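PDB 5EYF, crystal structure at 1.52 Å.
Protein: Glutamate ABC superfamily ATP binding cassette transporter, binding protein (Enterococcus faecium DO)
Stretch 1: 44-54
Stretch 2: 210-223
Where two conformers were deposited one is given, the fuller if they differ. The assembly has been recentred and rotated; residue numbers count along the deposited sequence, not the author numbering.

Stretch 1 44-54: DIAKAITKKIL
Stretch 2 (210-223) NFLKAVNQALEEMH

Residues 44-54 and 210-223 of this binding protein illustrate how helices far apart in sequence can be joined largely by apolar shape-fitting. Both stretches are helical throughout, with phi/psi near -65/-42 until L54 relaxes to -97/-14, and with hydrogen bonds from N of residue i to O of residue i-4. Their N-to-C directions cross at 106°, the axes 8.7 Å apart at closest approach. The register is set by K52 opposite A218, their CA atoms 5.3 Å apart; I53 CA to A214 CA is 6.3 Å and A48 CA to M222 CA is 7.8 Å. Such closeness suits the small A218, whose CB meets K52 CB at 3.5 Å.

Knob-into-hole packing supplies the apolar contact. I49 (m, t) sits among V215, A218, L219 and M222, its CG2 3.8 Å from A218 CB. One turn on, I53 (m, t) enters the hole formed by F211, A214, V215 and A218; its CD1 lies 3.9 Å from V215 CG2 and 4.0 Å from F211 CE1, oblique to the ring. The reciprocal knob is selenomethionine M222 (m, t, p), received by I45, A48, I49 and K52. Its SE lies 3.5 Å from I49 CG1, while its CE reaches A48 CB at 3.5 Å and CD1 of I45 (m, m) at 3.8 Å.

Polar chemistry is confined to the margin, and no direct hydrogen bond crosses. K52 (m, m, t, t) lays its aliphatic chain over the second helix, CE 3.7 Å from M222 CG. K52 NZ stays 4.3 Å from OE1 of E221 (m, t), beyond a salt bridge, and two waters link the residues: O of water 1 accepts from K52 NZ (3.0 Å) and donates to E221 OE1 (2.4 Å), while O of water 2 donates to K52 O (3.3 Å) and E221 OE1 (2.7 Å).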

ATOM      1  N   ASP B  44      -1.494  -4.148 -20.089  1.00 17.80           N
ATOM      2  CA  ASP B  44      -2.938  -4.407 -20.177  1.00 17.60           C
ATOM      3  C   ASP B  44      -3.763  -3.287 -19.551  1.00 16.75           C
ATOM      4  O   ASP B  44      -4.851  -2.947 -20.045  1.00 17.49           O
ATOM      5  CB  ASP B  44      -3.281  -5.746 -19.526  1.00 17.77           C
ATOM      6  CG  ASP B  44      -2.926  -6.936 -20.420  1.00 18.51           C
ATOM      7  OD1 ASP B  44      -2.479  -6.726 -21.580  1.00 20.49           O
ATOM      8  OD2 ASP B  44      -3.099  -8.082 -19.966  1.00 20.66           O
ATOM      9  N   ILE B  45      -3.294  -2.744 -18.433  1.00 15.17           N
ATOM     10  CA  ILE B  45      -3.955  -1.579 -17.849  1.00 16.08           C
ATOM     11  C   ILE B  45      -3.953  -0.417 -18.844  1.00 15.01           C
ATOM     12  O   ILE B  45      -4.963   0.283 -19.012  1.00 15.95           O
ATOM     13  CB  ILE B  45      -3.286  -1.204 -16.505  1.00 14.53           C
ATOM     14  CG1 ILE B  45      -3.528  -2.302 -15.408  1.00 15.25           C
ATOM     15  CG2 ILE B  45      -3.778   0.125 -15.999  1.00 15.38           C
ATOM     16  CD1 ILE B  45      -4.964  -2.349 -14.882  1.00 14.84           C
ATOM     17  N   ALA B  46      -2.806  -0.163 -19.499  1.00 15.71           N
ATOM     18  CA  ALA B  46      -2.730   0.906 -20.500  1.00 16.13           C
ATOM     19  C   ALA B  46      -3.753   0.712 -21.613  1.00 16.96           C
ATOM     20  O   ALA B  46      -4.424   1.665 -22.027  1.00 17.87           O
ATOM     21  CB  ALA B  46      -1.327   0.945 -21.100  1.00 17.44           C
ATOM     22  N   LYS B  47      -3.846  -0.507 -22.146  1.00 18.05           N
ATOM     23  CA  LYS B  47      -4.808  -0.762 -23.223  1.00 18.52           C
ATOM     24  C   LYS B  47      -6.235  -0.523 -22.744  1.00 18.09           C
ATOM     25  O   LYS B  47      -7.045   0.089 -23.458  1.00 18.86           O
ATOM     26  CB  LYS B  47      -4.643  -2.188 -23.747  1.00 19.19           C
ATOM     27  CG  LYS B  47      -3.317  -2.427 -24.452  1.00 21.13           C
ATOM     28  CD  LYS B  47      -3.168  -3.869 -24.837  1.00 23.12           C
ATOM     29  CE  LYS B  47      -1.945  -4.066 -25.681  1.00 25.15           C
ATOM     30  NZ  LYS B  47      -1.938  -5.423 -26.314  1.00 27.02           N
ATOM     31  N   ALA B  48      -6.564  -0.995 -21.540  1.00 17.30           N
ATOM     32  CA  ALA B  48      -7.919  -0.822 -21.030  1.00 16.78           C
ATOM     33  C   ALA B  48      -8.248   0.654 -20.806  1.00 16.17           C
ATOM     34  O   ALA B  48      -9.370   1.098 -21.083  1.00 16.40           O
ATOM     35  CB  ALA B  48      -8.082  -1.623 -19.737  1.00 16.65           C
ATOM     36  N   ILE B  49      -7.284   1.436 -20.311  1.00 15.45           N
ATOM     37  CA  ILE B  49      -7.529   2.855 -20.101  1.00 14.97           C
ATOM     38  C   ILE B  49      -7.763   3.540 -21.426  1.00 16.41           C
ATOM     39  O   ILE B  49      -8.666   4.376 -21.560  1.00 17.72           O
ATOM     40  CB  ILE B  49      -6.340   3.493 -19.363  1.00 14.59           C
ATOM     41  CG1 ILE B  49      -6.326   2.998 -17.923  1.00 13.94           C
ATOM     42  CG2 ILE B  49      -6.430   5.021 -19.414  1.00 16.71           C
ATOM     43  CD1 ILE B  49      -5.066   3.412 -17.178  1.00 14.39           C
ATOM     44  N   THR B  50      -6.941   3.208 -22.416  1.00 16.78           N
ATOM     45  CA  THR B  50      -7.094   3.818 -23.723  1.00 18.64           C
ATOM     46  C   THR B  50      -8.479   3.562 -24.300  1.00 19.59           C
ATOM     47  O   THR B  50      -9.094   4.463 -24.893  1.00 21.00           O
ATOM     48  CB  THR B  50      -6.017   3.285 -24.659  1.00 18.55           C
ATOM     49  OG1 THR B  50      -4.736   3.537 -24.068  1.00 20.06           O
ATOM     50  CG2 THR B  50      -6.078   4.064 -25.981  1.00 19.30           C
ATOM     51  N   LYS B  51      -9.011   2.356 -24.107  1.00 18.71           N
ATOM     52  CA  LYS B  51     -10.358   2.099 -24.623  1.00 20.77           C
ATOM     53  C   LYS B  51     -11.426   2.884 -23.856  1.00 20.26           C
ATOM     54  O   LYS B  51     -12.443   3.290 -24.445  1.00 20.34           O
ATOM     55  CB  LYS B  51     -10.657   0.597 -24.586  1.00 23.52           C
ATOM     56  CG  LYS B  51      -9.770  -0.248 -25.514  1.00 26.13           C
ATOM     57  CD  LYS B  51      -9.867   0.201 -26.976  1.00 28.51           C
ATOM     58  CE  LYS B  51      -9.246  -0.847 -27.914  1.00 30.25           C
ATOM     59  NZ  LYS B  51      -9.078  -0.375 -29.330  1.00 30.11           N
ATOM     60  N   LYS B  52     -11.239   3.096 -22.553  1.00 20.43           N
ATOM     61  CA  LYS B  52     -12.174   3.945 -21.816  1.00 20.63           C
ATOM     62  C   LYS B  52     -12.114   5.389 -22.307  1.00 20.57           C
ATOM     63  O   LYS B  52     -13.152   6.049 -22.448  1.00 22.45           O
ATOM     64  CB  LYS B  52     -11.876   3.896 -20.309  1.00 20.53           C
ATOM     65  CG  LYS B  52     -12.088   2.538 -19.634  1.00 20.73           C
ATOM     66  CD  LYS B  52     -13.497   2.008 -19.821  1.00 22.03           C
ATOM     67  CE  LYS B  52     -13.755   0.862 -18.856  1.00 23.39           C
ATOM     68  NZ  LYS B  52     -15.064   0.225 -19.227  1.00 24.83           N
ATOM     69  N   ILE B  53     -10.909   5.916 -22.546  1.00 21.00           N
ATOM     70  CA  ILE B  53     -10.788   7.331 -22.875  1.00 21.53           C
ATOM     71  C   ILE B  53     -11.261   7.589 -24.295  1.00 23.03           C
ATOM     72  O   ILE B  53     -12.058   8.507 -24.552  1.00 24.72           O
ATOM     73  CB  ILE B  53      -9.334   7.806 -22.670  1.00 19.79           C
ATOM     74  CG1 ILE B  53      -8.938   7.649 -21.207  1.00 20.85           C
ATOM     75  CG2 ILE B  53      -9.133   9.262 -23.189  1.00 20.30           C
ATOM     76  CD1 ILE B  53      -7.500   8.116 -20.914  1.00 20.43           C
ATOM     77  N   LEU B  54     -10.770   6.791 -25.241  1.00 22.39           N
ATOM     78  CA  LEU B  54     -10.996   7.025 -26.655  1.00 23.56           C
ATOM     79  C   LEU B  54     -12.141   6.211 -27.223  1.00 24.65           C
ATOM     80  O   LEU B  54     -12.585   6.496 -28.341  1.00 26.90           O
ATOM     81  CB  LEU B  54      -9.725   6.695 -27.440  1.00 23.62           C
ATOM     82  CG  LEU B  54      -8.479   7.492 -27.057  1.00 24.04           C
ATOM     83  CD1 LEU B  54      -7.301   7.117 -27.972  1.00 23.75           C
ATOM     84  CD2 LEU B  54      -8.764   9.010 -27.107  1.00 24.32           C
ATOM     85  N   ASN B 210      -6.348  17.791 -18.029  1.00 24.00           N
ATOM     86  CA  ASN B 210      -7.521  17.158 -18.627  1.00 24.44           C
ATOM     87  C   ASN B 210      -7.252  15.691 -18.926  1.00 23.87           C
ATOM     88  O   ASN B 210      -8.127  14.845 -18.710  1.00 23.60           O
ATOM     89  CB  ASN B 210      -7.948  17.887 -19.898  1.00 25.90           C
ATOM     90  CG  ASN B 210      -8.469  19.297 -19.629  1.00 30.98           C
ATOM     91  OD1 ASN B 210      -9.079  19.570 -18.593  1.00 32.42           O
ATOM     92  ND2 ASN B 210      -8.206  20.197 -20.558  1.00 33.84           N
ATOM     93  N   PHE B 211      -6.040  15.365 -19.403  1.00 22.79           N
ATOM     94  CA  PHE B 211      -5.689  13.962 -19.638  1.00 20.20           C
ATOM     95  C   PHE B 211      -5.598  13.193 -18.322  1.00 20.61           C
ATOM     96  O   PHE B 211      -6.080  12.056 -18.219  1.00 20.52           O
ATOM     97  CB  PHE B 211      -4.380  13.893 -20.424  1.00 20.66           C
ATOM     98  CG  PHE B 211      -3.913  12.505 -20.751  1.00 20.08           C
ATOM     99  CD1 PHE B 211      -4.717  11.628 -21.450  1.00 21.75           C
ATOM    100  CD2 PHE B 211      -2.646  12.081 -20.369  1.00 21.08           C
ATOM    101  CE1 PHE B 211      -4.278  10.347 -21.754  1.00 22.99           C
ATOM    102  CE2 PHE B 211      -2.192  10.802 -20.680  1.00 21.80           C
ATOM    103  CZ  PHE B 211      -3.011   9.927 -21.370  1.00 22.88           C
ATOM    104  N   LEU B 212      -5.011  13.812 -17.296  1.00 19.86           N
ATOM    105  CA  LEU B 212      -4.947  13.179 -15.978  1.00 19.01           C
ATOM    106  C   LEU B 212      -6.345  12.828 -15.471  1.00 19.43           C
ATOM    107  O   LEU B 212      -6.584  11.710 -14.993  1.00 19.54           O
ATOM    108  CB  LEU B 212      -4.224  14.098 -14.987  1.00 18.85           C
ATOM    109  CG  LEU B 212      -4.209  13.620 -13.535  1.00 18.59           C
ATOM    110  CD1 LEU B 212      -3.453  12.298 -13.360  1.00 21.28           C
ATOM    111  CD2 LEU B 212      -3.576  14.700 -12.657  1.00 20.19           C
ATOM    112  N   LYS B 213      -7.286  13.773 -15.577  0.55 20.42           N
ATOM    113  CA  LYS B 213      -8.661  13.505 -15.164  0.55 21.86           C
ATOM    114  C   LYS B 213      -9.266  12.361 -15.965  0.55 20.80           C
ATOM    115  O   LYS B 213      -9.984  11.522 -15.409  0.55 20.24           O
ATOM    116  CB  LYS B 213      -9.523  14.763 -15.320  0.55 24.69           C
ATOM    117  CG  LYS B 213      -9.396  15.770 -14.194  0.55 28.53           C
ATOM    118  CD  LYS B 213     -10.307  16.983 -14.409  0.55 31.42           C
ATOM    119  CE  LYS B 213      -9.514  18.276 -14.539  0.55 32.86           C
ATOM    120  NZ  LYS B 213      -8.697  18.567 -13.340  0.55 32.96           N
ATOM    121  N   ALA B 214      -8.988  12.318 -17.273  1.00 19.51           N
ATOM    122  CA  ALA B 214      -9.479  11.228 -18.115  1.00 18.63           C
ATOM    123  C   ALA B 214      -8.914   9.875 -17.679  1.00 18.01           C
ATOM    124  O   ALA B 214      -9.635   8.870 -17.677  1.00 18.50           O
ATOM    125  CB  ALA B 214      -9.130  11.500 -19.581  1.00 19.16           C
ATOM    126  N   VAL B 215      -7.619   9.821 -17.352  1.00 16.69           N
ATOM    127  CA  VAL B 215      -7.015   8.573 -16.890  1.00 16.60           C
ATOM    128  C   VAL B 215      -7.639   8.132 -15.572  1.00 17.60           C
ATOM    129  O   VAL B 215      -7.956   6.946 -15.385  1.00 17.86           O
ATOM    130  CB  VAL B 215      -5.490   8.757 -16.759  1.00 15.08           C
ATOM    131  CG1 VAL B 215      -4.845   7.581 -16.020  1.00 16.52           C
ATOM    132  CG2 VAL B 215      -4.861   8.954 -18.148  1.00 17.68           C
ATOM    133  N   ASN B 216      -7.842   9.072 -14.649  1.00 17.09           N
ATOM    134  CA  ASN B 216      -8.449   8.682 -13.371  1.00 15.54           C
ATOM    135  C   ASN B 216      -9.887   8.219 -13.546  1.00 16.33           C
ATOM    136  O   ASN B 216     -10.322   7.276 -12.874  1.00 17.96           O
ATOM    137  CB  ASN B 216      -8.387   9.834 -12.366  1.00 16.50           C
ATOM    138  CG  ASN B 216      -7.049   9.903 -11.682  1.00 17.09           C
ATOM    139  OD1 ASN B 216      -6.347   8.889 -11.586  1.00 17.56           O
ATOM    140  ND2 ASN B 216      -6.660  11.090 -11.239  1.00 20.38           N
ATOM    141  N   GLN B 217     -10.631   8.863 -14.447  1.00 16.85           N
ATOM    142  CA  GLN B 217     -11.995   8.436 -14.712  1.00 18.70           C
ATOM    143  C   GLN B 217     -12.014   7.048 -15.330  1.00 18.56           C
ATOM    144  O   GLN B 217     -12.867   6.222 -14.995  1.00 18.95           O
ATOM    145  CB  GLN B 217     -12.669   9.453 -15.644  1.00 20.77           C
ATOM    146  CG  GLN B 217     -14.087   9.102 -16.074  1.00 26.06           C
ATOM    147  CD  GLN B 217     -15.069   9.133 -14.930  0.67 28.44           C
ATOM    148  OE1 GLN B 217     -14.894   9.880 -13.972  0.41 29.37           O
ATOM    149  NE2 GLN B 217     -16.118   8.316 -15.022  0.49 29.35           N
ATOM    150  N   ALA B 218     -11.079   6.783 -16.246  1.00 17.85           N
ATOM    151  CA  ALA B 218     -10.962   5.460 -16.851  1.00 17.94           C
ATOM    152  C   ALA B 218     -10.718   4.393 -15.788  1.00 17.82           C
ATOM    153  O   ALA B 218     -11.388   3.353 -15.774  1.00 16.51           O
ATOM    154  CB  ALA B 218      -9.839   5.465 -17.888  1.00 17.22           C
ATOM    155  N   LEU B 219      -9.771   4.651 -14.870  1.00 16.68           N
ATOM    156  CA  LEU B 219      -9.513   3.712 -13.781  1.00 15.63           C
ATOM    157  C   LEU B 219     -10.752   3.510 -12.928  1.00 17.27           C
ATOM    158  O   LEU B 219     -11.083   2.375 -12.573  1.00 17.52           O
ATOM    159  CB  LEU B 219      -8.353   4.194 -12.893  1.00 15.34           C
ATOM    160  CG  LEU B 219      -6.964   4.063 -13.518  1.00 15.45           C
ATOM    161  CD1 LEU B 219      -5.959   4.874 -12.694  1.00 17.61           C
ATOM    162  CD2 LEU B 219      -6.587   2.589 -13.580  1.00 16.29           C
ATOM    163  N   GLU B 220     -11.440   4.601 -12.577  0.54 18.48           N
ATOM    164  CA  GLU B 220     -12.694   4.487 -11.826  0.54 20.53           C
ATOM    165  C   GLU B 220     -13.663   3.535 -12.518  0.54 20.75           C
ATOM    166  O   GLU B 220     -14.234   2.641 -11.889  0.54 21.86           O
ATOM    167  CB  GLU B 220     -13.335   5.866 -11.656  0.54 22.62           C
ATOM    168  CG  GLU B 220     -14.581   5.870 -10.774  0.54 27.64           C
ATOM    169  CD  GLU B 220     -15.136   7.273 -10.528  0.54 34.34           C
ATOM    170  OE1 GLU B 220     -14.668   8.233 -11.180  0.54 36.75           O
ATOM    171  OE2 GLU B 220     -16.042   7.418  -9.679  0.54 37.55           O
ATOM    172  N   GLU B 221     -13.852   3.719 -13.821  1.00 19.40           N
ATOM    173  CA  GLU B 221     -14.786   2.888 -14.571  1.00 20.25           C
ATOM    174  C   GLU B 221     -14.343   1.429 -14.579  1.00 19.31           C
ATOM    175  O   GLU B 221     -15.181   0.520 -14.492  1.00 20.14           O
ATOM    176  CB  GLU B 221     -14.896   3.430 -15.993  1.00 21.59           C
ATOM    177  CG  GLU B 221     -15.699   4.738 -16.121  1.00 26.06           C
ATOM    178  CD  GLU B 221     -15.740   5.269 -17.555  1.00 31.55           C
ATOM    179  OE1 GLU B 221     -15.663   4.453 -18.508  1.00 33.39           O
ATOM    180  OE2 GLU B 221     -15.845   6.509 -17.727  1.00 32.96           O
HETATM  181  N   MSE B 222     -13.029   1.187 -14.643  1.00 18.22           N
HETATM  182  CA  MSE B 222     -12.504  -0.166 -14.704  1.00 18.16           C
HETATM  183  C   MSE B 222     -12.643  -0.884 -13.363  1.00 18.96           C
HETATM  184  O   MSE B 222     -12.867  -2.093 -13.304  1.00 19.32           O
HETATM  185  CB  MSE B 222     -11.029  -0.134 -15.117  1.00 17.50           C
HETATM  186  CG  MSE B 222     -10.830   0.309 -16.591  1.00 16.50           C
HETATM  187 SE   MSE B 222      -9.028   0.921 -16.958  0.76 17.96          SE
HETATM  188  CE  MSE B 222      -7.989  -0.630 -16.347  0.98 18.96           C
ATOM    189  N   HIS B 223     -12.478  -0.126 -12.278  1.00 18.76           N
ATOM    190  CA  HIS B 223     -12.781  -0.683 -10.964  1.00 19.50           C
ATOM    191  C   HIS B 223     -14.268  -0.934 -10.791  1.00 21.89           C
ATOM    192  O   HIS B 223     -14.658  -1.906 -10.132  1.00 25.22           O
ATOM    193  CB  HIS B 223     -12.295   0.252  -9.875  1.00 19.93           C
ATOM    194  CG  HIS B 223     -10.825   0.226  -9.686  1.00 19.32           C
ATOM    195  ND1 HIS B 223     -10.175  -0.819  -9.061  1.00 19.06           N
ATOM    196  CD2 HIS B 223      -9.874   1.133 -10.003  1.00 18.89           C
ATOM    197  CE1 HIS B 223      -8.883  -0.554  -9.012  1.00 18.86           C
ATOM    198  NE2 HIS B 223      -8.674   0.621  -9.578  1.00 18.56           N
TER
HETATM  199  O   HOH W   1     -16.994   2.403 -18.620  1.00 29.37           O
HETATM  200  O   HOH W   2     -15.905   4.953 -21.103  1.00 38.52           O